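Local coordinates for extracellular solute-binding protein, family 1 (Trichodesmium erythraeum IMS101, PDB 6G7N), which binds ferric iron and, as a periplasmic-type solute-binding protein of the IdiA/FutA kind, probably delivers it to an ABC transporter, at residues N110-P114 and S115-T119; K250-E253 and Y254-S257; E270-V274 and A275-I279; D292-N295 and V296-G300. One frame throughout, in Å; residues are numbered along the deposited sequence. Where two conformers were deposited one is given.

Contact 1 of 4, residues N110-P114 and S115-T119; sequences NKVQP and SELST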
# COMPACT_ATOMS: atom_id res chain seq x y z
N ASN A 110 -17.71 -3.00 -19.67
CA ASN A 110 -18.37 -2.87 -20.96
C ASN A 110 -17.34 -2.80 -22.10
O ASN A 110 -17.57 -3.38 -23.18
CB ASN A 110 -19.24 -1.61 -20.94
CG ASN A 110 -20.15 -1.52 -22.12
OD1 ASN A 110 -20.88 -2.45 -22.41
ND2 ASN A 110 -20.12 -0.39 -22.81
N LYS A 111 -16.24 -2.08 -21.88
CA LYS A 111 -15.30 -1.77 -22.97
C LYS A 111 -14.11 -2.73 -23.05
O LYS A 111 -13.47 -2.81 -24.11
CB LYS A 111 -14.81 -0.32 -22.86
CG LYS A 111 -15.91 0.74 -22.82
CD LYS A 111 -16.75 0.79 -24.07
CE LYS A 111 -15.98 1.45 -25.18
NZ LYS A 111 -16.88 1.68 -26.34
N VAL A 112 -13.78 -3.42 -21.95
CA VAL A 112 -12.55 -4.20 -21.85
C VAL A 112 -12.85 -5.60 -21.33
O VAL A 112 -13.39 -5.75 -20.23
CB VAL A 112 -11.55 -3.51 -20.89
CG1 VAL A 112 -10.25 -4.31 -20.76
CG2 VAL A 112 -11.20 -2.12 -21.38
N GLN A 113 -12.48 -6.61 -22.10
CA GLN A 113 -12.53 -8.00 -21.64
C GLN A 113 -11.22 -8.32 -20.92
O GLN A 113 -10.17 -7.84 -21.33
CB GLN A 113 -12.70 -8.94 -22.83
CG GLN A 113 -13.98 -8.71 -23.64
CD GLN A 113 -15.22 -8.78 -22.78
OE1 GLN A 113 -16.00 -7.82 -22.71
NE2 GLN A 113 -15.38 -9.89 -22.08
N PRO A 114 -11.27 -9.08 -19.82
CA PRO A 114 -9.99 -9.41 -19.11
C PRO A 114 -8.95 -10.10 -19.97
O PRO A 114 -7.77 -9.96 -19.71
CB PRO A 114 -10.42 -10.31 -17.94
CG PRO A 114 -11.90 -10.33 -17.95
CD PRO A 114 -12.46 -9.54 -19.09
N SER A 115 -9.37 -10.80 -21.02
CA SER A 115 -8.44 -11.38 -22.00
C SER A 115 -7.54 -10.37 -22.69
O SER A 115 -6.47 -10.73 -23.19
CB SER A 115 -9.23 -12.18 -23.05
OG SER A 115 -10.02 -11.30 -23.83
N GLU A 116 -7.93 -9.09 -22.69
CA GLU A 116 -7.12 -8.02 -23.27
C GLU A 116 -6.01 -7.54 -22.36
O GLU A 116 -5.15 -6.76 -22.79
CB GLU A 116 -7.99 -6.80 -23.61
CG GLU A 116 -9.09 -7.08 -24.60
CD GLU A 116 -9.99 -5.87 -24.79
OE1 GLU A 116 -9.47 -4.79 -25.11
OE2 GLU A 116 -11.21 -6.00 -24.59
N LEU A 117 -6.02 -7.98 -21.11
CA LEU A 117 -5.06 -7.55 -20.10
C LEU A 117 -4.04 -8.64 -19.81
O LEU A 117 -4.34 -9.83 -19.93
CB LEU A 117 -5.81 -7.16 -18.82
CG LEU A 117 -6.89 -6.09 -19.00
CD1 LEU A 117 -7.69 -5.87 -17.74
CD2 LEU A 117 -6.28 -4.80 -19.52
N SER A 118 -2.85 -8.24 -19.36
CA SER A 118 -1.79 -9.20 -19.05
C SER A 118 -0.86 -8.65 -17.98
O SER A 118 -0.91 -9.10 -16.82
CB SER A 118 -1.04 -9.61 -20.32
OG SER A 118 -0.53 -8.50 -21.02
N THR A 119 -0.02 -7.71 -18.37
CA THR A 119 1.07 -7.23 -17.54
C THR A 119 1.04 -5.71 -17.39
O THR A 119 0.43 -4.99 -18.17
CB THR A 119 2.42 -7.62 -18.14
OG1 THR A 119 2.51 -6.97 -19.40
CG2 THR A 119 2.55 -9.15 -18.32
O HOH W 1 -11.06 -2.74 -25.35
O HOH W 2 -13.45 -5.22 -25.96

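Contact 2 of 4, residues K250-E253 and Y254-S257; sequences KFLE and YLVS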
# COMPACT_ATOMS: atom_id res chain seq x y z
N LYS A 250 5.34 -6.03 22.12
CA LYS A 250 4.09 -6.78 22.36
C LYS A 250 2.99 -6.34 21.41
O LYS A 250 2.18 -7.19 20.97
CB LYS A 250 3.63 -6.62 23.81
CG LYS A 250 4.45 -7.38 24.84
CD LYS A 250 3.85 -7.24 26.24
CE LYS A 250 4.62 -8.05 27.29
NZ LYS A 250 3.98 -8.01 28.63
N PHE A 251 2.91 -5.05 21.13
CA PHE A 251 1.88 -4.56 20.22
C PHE A 251 2.10 -5.09 18.80
O PHE A 251 1.13 -5.60 18.20
CB PHE A 251 1.85 -3.04 20.25
CG PHE A 251 0.72 -2.46 19.43
CD1 PHE A 251 -0.59 -2.60 19.85
CD2 PHE A 251 0.95 -1.80 18.24
CE1 PHE A 251 -1.65 -2.10 19.11
CE2 PHE A 251 -0.10 -1.27 17.50
CZ PHE A 251 -1.39 -1.42 17.93
N LEU A 252 3.31 -5.00 18.28
CA LEU A 252 3.56 -5.55 16.95
C LEU A 252 3.24 -7.04 16.88
O LEU A 252 2.64 -7.52 15.91
CB LEU A 252 4.99 -5.29 16.49
CG LEU A 252 5.44 -3.83 16.40
CD1 LEU A 252 6.77 -3.78 15.70
CD2 LEU A 252 4.39 -2.95 15.68
N GLU A 253 3.64 -7.78 17.91
CA GLU A 253 3.36 -9.22 17.92
C GLU A 253 1.85 -9.47 17.97
O GLU A 253 1.35 -10.38 17.31
CB GLU A 253 4.08 -9.89 19.05
CG GLU A 253 5.58 -9.94 18.83
CD GLU A 253 6.39 -10.59 19.94
OE1 GLU A 253 5.92 -10.65 21.09
OE2 GLU A 253 7.56 -10.97 19.67
N TYR A 254 1.12 -8.69 18.77
CA TYR A 254 -0.33 -8.83 18.81
C TYR A 254 -0.95 -8.64 17.43
O TYR A 254 -1.90 -9.34 17.05
CB TYR A 254 -0.90 -7.85 19.84
CG TYR A 254 -2.38 -7.71 19.71
CD1 TYR A 254 -3.26 -8.71 20.09
CD2 TYR A 254 -2.92 -6.58 19.07
CE1 TYR A 254 -4.63 -8.57 19.88
CE2 TYR A 254 -4.26 -6.45 18.85
CZ TYR A 254 -5.11 -7.44 19.24
OH TYR A 254 -6.46 -7.31 18.94
N LEU A 255 -0.42 -7.70 16.64
CA LEU A 255 -0.98 -7.41 15.33
C LEU A 255 -0.94 -8.57 14.35
O LEU A 255 -1.72 -8.56 13.38
CB LEU A 255 -0.33 -6.19 14.70
CG LEU A 255 -0.64 -4.84 15.35
CD1 LEU A 255 0.16 -3.76 14.64
CD2 LEU A 255 -2.11 -4.51 15.31
N VAL A 256 -0.05 -9.56 14.56
CA VAL A 256 -0.03 -10.72 13.67
C VAL A 256 -0.93 -11.85 14.13
O VAL A 256 -1.03 -12.87 13.45
CB VAL A 256 1.39 -11.22 13.35
CG1 VAL A 256 2.23 -10.09 12.76
CG2 VAL A 256 2.08 -11.84 14.55
N SER A 257 -1.58 -11.70 15.29
CA SER A 257 -2.53 -12.71 15.72
C SER A 257 -3.70 -12.81 14.72
O SER A 257 -4.06 -11.82 14.08
CB SER A 257 -3.05 -12.43 17.13
OG SER A 257 -3.88 -11.27 17.17

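Contact 3 of 4, residues E270-V274 and A275-I279; sequences EYPVV and AGVPI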
# COMPACT_ATOMS: atom_id res chain seq x y z
N GLU A 270 -8.24 -4.38 3.13
CA GLU A 270 -6.94 -4.91 2.74
C GLU A 270 -6.89 -6.42 3.01
O GLU A 270 -7.78 -6.98 3.67
CB GLU A 270 -5.80 -4.14 3.44
CG GLU A 270 -5.70 -2.73 2.92
CD GLU A 270 -4.57 -1.91 3.52
OE1 GLU A 270 -3.40 -2.41 3.57
OE2 GLU A 270 -4.81 -0.74 3.92
N TYR A 271 -5.85 -7.05 2.47
CA TYR A 271 -5.60 -8.47 2.73
C TYR A 271 -4.76 -8.61 3.99
O TYR A 271 -3.89 -7.79 4.26
CB TYR A 271 -4.84 -9.08 1.55
CG TYR A 271 -5.56 -9.04 0.22
CD1 TYR A 271 -6.43 -10.07 -0.14
CD2 TYR A 271 -5.42 -7.99 -0.67
CE1 TYR A 271 -7.13 -10.04 -1.34
CE2 TYR A 271 -6.14 -7.95 -1.88
CZ TYR A 271 -6.99 -8.98 -2.20
OH TYR A 271 -7.69 -8.90 -3.41
N PRO A 272 -4.94 -9.71 4.73
CA PRO A 272 -3.99 -10.03 5.80
C PRO A 272 -2.63 -10.33 5.24
O PRO A 272 -2.49 -10.72 4.08
CB PRO A 272 -4.56 -11.32 6.43
CG PRO A 272 -5.96 -11.39 5.93
CD PRO A 272 -5.95 -10.77 4.58
N VAL A 273 -1.58 -10.14 6.06
CA VAL A 273 -0.25 -10.65 5.70
C VAL A 273 -0.02 -12.09 6.17
O VAL A 273 0.85 -12.76 5.61
CB VAL A 273 0.90 -9.74 6.17
CG1 VAL A 273 0.74 -8.34 5.62
CG2 VAL A 273 1.05 -9.75 7.67
N VAL A 274 -0.76 -12.54 7.19
CA VAL A 274 -0.49 -13.83 7.81
C VAL A 274 -1.21 -14.95 7.08
O VAL A 274 -2.42 -14.90 6.87
CB VAL A 274 -0.83 -13.79 9.29
CG1 VAL A 274 -0.65 -15.16 9.94
CG2 VAL A 274 -0.02 -12.74 10.03
N ALA A 275 -0.45 -15.97 6.73
CA ALA A 275 -1.00 -17.14 6.06
C ALA A 275 -2.12 -17.77 6.89
O ALA A 275 -2.00 -17.91 8.11
CB ALA A 275 0.09 -18.17 5.80
N GLY A 276 -3.20 -18.14 6.23
CA GLY A 276 -4.28 -18.85 6.87
C GLY A 276 -5.38 -17.98 7.45
O GLY A 276 -6.47 -18.47 7.78
N VAL A 277 -5.14 -16.68 7.58
CA VAL A 277 -6.19 -15.80 8.06
C VAL A 277 -7.21 -15.64 6.93
O VAL A 277 -6.84 -15.27 5.81
CB VAL A 277 -5.60 -14.45 8.48
CG1 VAL A 277 -6.71 -13.48 8.89
CG2 VAL A 277 -4.62 -14.64 9.63
N PRO A 278 -8.50 -15.86 7.20
CA PRO A 278 -9.50 -15.69 6.16
C PRO A 278 -9.52 -14.28 5.57
O PRO A 278 -9.28 -13.30 6.28
CB PRO A 278 -10.82 -16.04 6.86
CG PRO A 278 -10.38 -17.00 7.92
CD PRO A 278 -9.08 -16.42 8.43
N ILE A 279 -9.86 -14.22 4.29
CA ILE A 279 -9.93 -13.02 3.49
C ILE A 279 -11.30 -12.34 3.69
O ILE A 279 -12.30 -13.03 3.81
CB ILE A 279 -9.77 -13.44 1.98
CG1 ILE A 279 -8.47 -14.23 1.76
CG2 ILE A 279 -9.83 -12.25 1.05
CD1 ILE A 279 -7.29 -13.55 2.37
O HOH W 3 -4.32 -14.70 4.80

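Contact 4 of 4, residues D292-N295 and V296-G300; sequences DSTN and VSVYG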
# COMPACT_ATOMS: atom_id res chain seq x y z
N ASP A 292 4.10 -10.98 -6.36
CA ASP A 292 5.54 -10.88 -6.58
C ASP A 292 6.29 -11.10 -5.25
O ASP A 292 5.83 -10.64 -4.21
CB ASP A 292 5.79 -9.51 -7.21
CG ASP A 292 7.18 -9.31 -7.80
OD1 ASP A 292 8.18 -9.89 -7.32
OD2 ASP A 292 7.26 -8.52 -8.76
N SER A 293 7.40 -11.84 -5.27
CA SER A 293 8.21 -12.07 -4.06
C SER A 293 9.25 -10.98 -3.80
O SER A 293 9.98 -11.09 -2.83
CB SER A 293 8.85 -13.43 -4.10
OG SER A 293 9.75 -13.49 -5.18
N THR A 294 9.30 -9.94 -4.62
CA THR A 294 10.24 -8.84 -4.39
C THR A 294 10.08 -8.26 -2.98
O THR A 294 8.96 -8.04 -2.52
CB THR A 294 9.99 -7.74 -5.43
OG1 THR A 294 10.26 -8.26 -6.74
CG2 THR A 294 10.87 -6.49 -5.22
N ASN A 295 11.20 -8.01 -2.30
CA ASN A 295 11.09 -7.38 -1.00
C ASN A 295 10.65 -5.93 -1.17
O ASN A 295 11.25 -5.16 -1.93
CB ASN A 295 12.43 -7.48 -0.24
CG ASN A 295 12.27 -6.97 1.16
OD1 ASN A 295 12.25 -5.75 1.40
ND2 ASN A 295 12.10 -7.88 2.10
N VAL A 296 9.61 -5.54 -0.43
CA VAL A 296 9.00 -4.22 -0.63
C VAL A 296 9.93 -3.07 -0.25
O VAL A 296 9.69 -1.94 -0.67
CB VAL A 296 7.63 -4.11 0.07
CG1 VAL A 296 6.64 -5.13 -0.50
CG2 VAL A 296 7.74 -4.26 1.57
N SER A 297 11.01 -3.34 0.50
CA SER A 297 12.01 -2.28 0.75
C SER A 297 12.61 -1.72 -0.54
O SER A 297 13.04 -0.58 -0.54
CB SER A 297 13.13 -2.76 1.66
OG SER A 297 13.95 -3.73 1.05
N VAL A 298 12.65 -2.52 -1.60
CA VAL A 298 13.14 -2.04 -2.91
C VAL A 298 12.41 -0.78 -3.34
O VAL A 298 12.97 0.09 -4.02
CB VAL A 298 12.96 -3.17 -3.97
CG1 VAL A 298 13.12 -2.65 -5.38
CG2 VAL A 298 13.95 -4.29 -3.68
N TYR A 299 11.12 -0.71 -2.99
CA TYR A 299 10.26 0.42 -3.41
C TYR A 299 10.77 1.71 -2.85
O TYR A 299 10.71 2.77 -3.47
CB TYR A 299 8.82 0.33 -2.91
CG TYR A 299 8.09 -0.92 -3.26
CD1 TYR A 299 8.57 -1.79 -4.23
CD2 TYR A 299 6.94 -1.27 -2.57
CE1 TYR A 299 7.93 -2.99 -4.50
CE2 TYR A 299 6.27 -2.44 -2.86
CZ TYR A 299 6.78 -3.30 -3.83
OH TYR A 299 6.15 -4.49 -4.10
N GLY A 300 11.23 1.65 -1.61
CA GLY A 300 11.86 2.81 -0.97
C GLY A 300 13.26 3.08 -1.48
O GLY A 300 13.62 4.22 -1.78

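Contact 1 of 4, residues N110-P114 and S115-T119
The side chain of Glu116 folds back along Gln113 and lays its carboxylate over the backbone of the residues before it. OE2 of Glu116 accepts from the backbone N of Gln113 at 2.9 Å, and the bond is nearly straight at the hydrogen, 168°. The N-H does not lie in the carboxylate plane. It meets OE2 from above, 47° out of that plane. CG of Glu116 sits beside its own backbone N (chi1 -60°) and the chain is extended beyond it, which carries OE2 back to Gln113. OE2 also rests 3.5 Å from CA of Val112.

The backbone answers in the other direction: N of Glu116 donates to O of Gln113 at 2.9 Å. The two residues are thus joined by a reciprocal pair, side chain to backbone and backbone to backbone. This closes a short 3-10 turn, Pro114 to Glu116, in the loop between strand 96-108 and strand 132-133 of the solute-binding fold. A second turn bond follows, from N of Leu117 to O of Pro114 at 3.0 Å.

Two waters tie the carboxylate to O of Lys111. One lies 2.6 Å from OE1 of Glu116, the other 2.7 Å from OE2 of Glu116. Both carboxylate oxygens therefore have polar partners on this exposed side of the turn.

Apolar packing is light. CG1 of Val112 meets CD2 of Leu117 at 4.2 Å, and these side chains run at about a right angle. Both are buried and also pack on Tyr107 of strand 96-108. Leu117 reaches Trp128 as well.

Contact 2 of 4, residues K250-E253 and Y254-S257
Tyr254 N bonds to Lys250 O at 2.9 Å and Leu255 N to Phe251 O at 3.0 Å, the i to i+4 pattern of an alpha helix. Phe251 and Leu255 pack against each other, one turn apart on the helix. CG of Phe251 is anti to its backbone N (chi1 -174°), and the ring swings forward toward the next turn. CG of Leu255 then lies over one face of the ring, 4.2 Å above the plane and offset toward the rim. Its CD1 methyl touches CE2 of Phe251 at 3.8 Å, while CD2 leans toward CZ.

These are the closing turns of helix 245-255, which packs between helices 15-25 and 78-83 of the solute-binding fold. Phe21 meets the Phe251 ring edge-to-face and Leu17 touches both Phe251 and Leu255, while on another side Leu252, Leu255 and Val256 rest on Phe98 of strand 96-108.

The bonding pattern tightens toward the end. Val256 N donates to Glu253 O at 3.2 Å, an i to i+3 bond. CG2 of Val256 also presses on that oxygen. The Glu253 carboxylate leads away to Ser77 OG. Ser257 is the N-cap of helix 258-266, its OG weakly taking the backbone N of Ala260. In a separate bond the same OG donates to Tyr254 O at 2.8 Å in the carbonyl plane, and the backbone N of Ser257 shares that oxygen.

Contact 3 of 4, residues E270-V274 and A275-I279
This is a local, mostly apolar contact around a type II beta turn, Val274 to Val277, just after the short strand 271-272 of the central sheet. The turn reverses the chain and brings Val277 and Ile279 back onto Pro272. The Pro272 ring is the centre of the packing. Its CG meets CG1 of Val277 at 3.7 Å, and the two side chains approach at a slant. Its CD meets CD1 of Ile279 at 3.8 Å, with Ile279 lying at about a right angle to the proline. With chi1 at 176°, CG1 of Val277 turns away from its own N and against the proline ring. The other methyl, CG2, is left for Val274 and touches its CB at 3.9 Å.

Gly276 has a positive phi of 91°, a backbone shape in which a side chain would collide with the preceding carbonyl oxygen. That is the third position of a type II turn. The bond closing the turn, Val277 N to Val274 O, is weak at 3.3 Å, though nearly straight.

OE1 of Gln261, on helix 258-266, accepts from N of Val273 and N of Val274, and its side chain also touches Pro272 and Val277. Glu270, at the start, salt-bridges Arg101 of the ligand pocket. A water joins the two ends of the turn, donating to Val274 O at 2.8 Å and to Val277 O at 2.8 Å.

Contact 4 of 4, residues D292-N295 and V296-G300
OD1 of Asn295 is gripped by two donors of Ser297, the hydroxyl OG at 2.7 Å and the backbone N at 2.9 Å. They come from opposite faces of the amide plane. The hydroxyl stands 38° out of that plane, and the N-H is tilted from it by less. This is a capping bond in the turn that leads into helix 297-301. With chi1 at -174° the amide of Asn295 reaches forward, and OD1 comes to lie by Ser297. The same residue also gives its carbonyl: Val298 N donates to Asn295 O at 3.0 Å. Side chain and backbone of Asn295 thus each hold one N-H of this turn. The other end of the amide, ND2, bonds to Arg89 O. With both ends held, the amide's rotation is fixed.

Val296, between these partners, is buried against Ile233 of strand 231-239 and Ala60 of helix 60-68. In the conformer given for Tyr299, CA of Val296 also lies over the centre of the tyrosine ring, 3.9 Å above the plane, and Tyr299 OH bonds to Val231 O.

Just before the cap is an Asx turn. Asp292 OD1 accepts from Thr294 N at 2.9 Å and from Thr294 OG1 at 2.7 Å, both from the same face of the carboxylate. With the hydroxyl turned back to Asp292, the methyl of Thr294 points to the helix. Its CG2 meets CG2 of Val298 at 4.1 Å, the two side chains at about a right angle.

How the contacts relate
The four contacts follow one another along the chain. Contacts 2 and 3 are the pair that touch: Val256 O lies 3.6 Å from CG2 of Val274. Helix 258-266, capped by Ser257, runs between them, and its Gln261 also bonds to Leu255 O of contact 2. Contact 3 is near the iron site: the Glu270 side chain touches the iron ligand Tyr197, and the Tyr271 side chain is about 12 Å from the bound D-alanine. The Leu255 side chain of contact 2 is about 14 Å from it. Between nearest atoms, contact 4 comes within about 9 Å of contact 3 and about 11 Å of contact 1. Contacts 1 and 2 lie on opposite sides of the chain's centre, their own centres 40 Å apart.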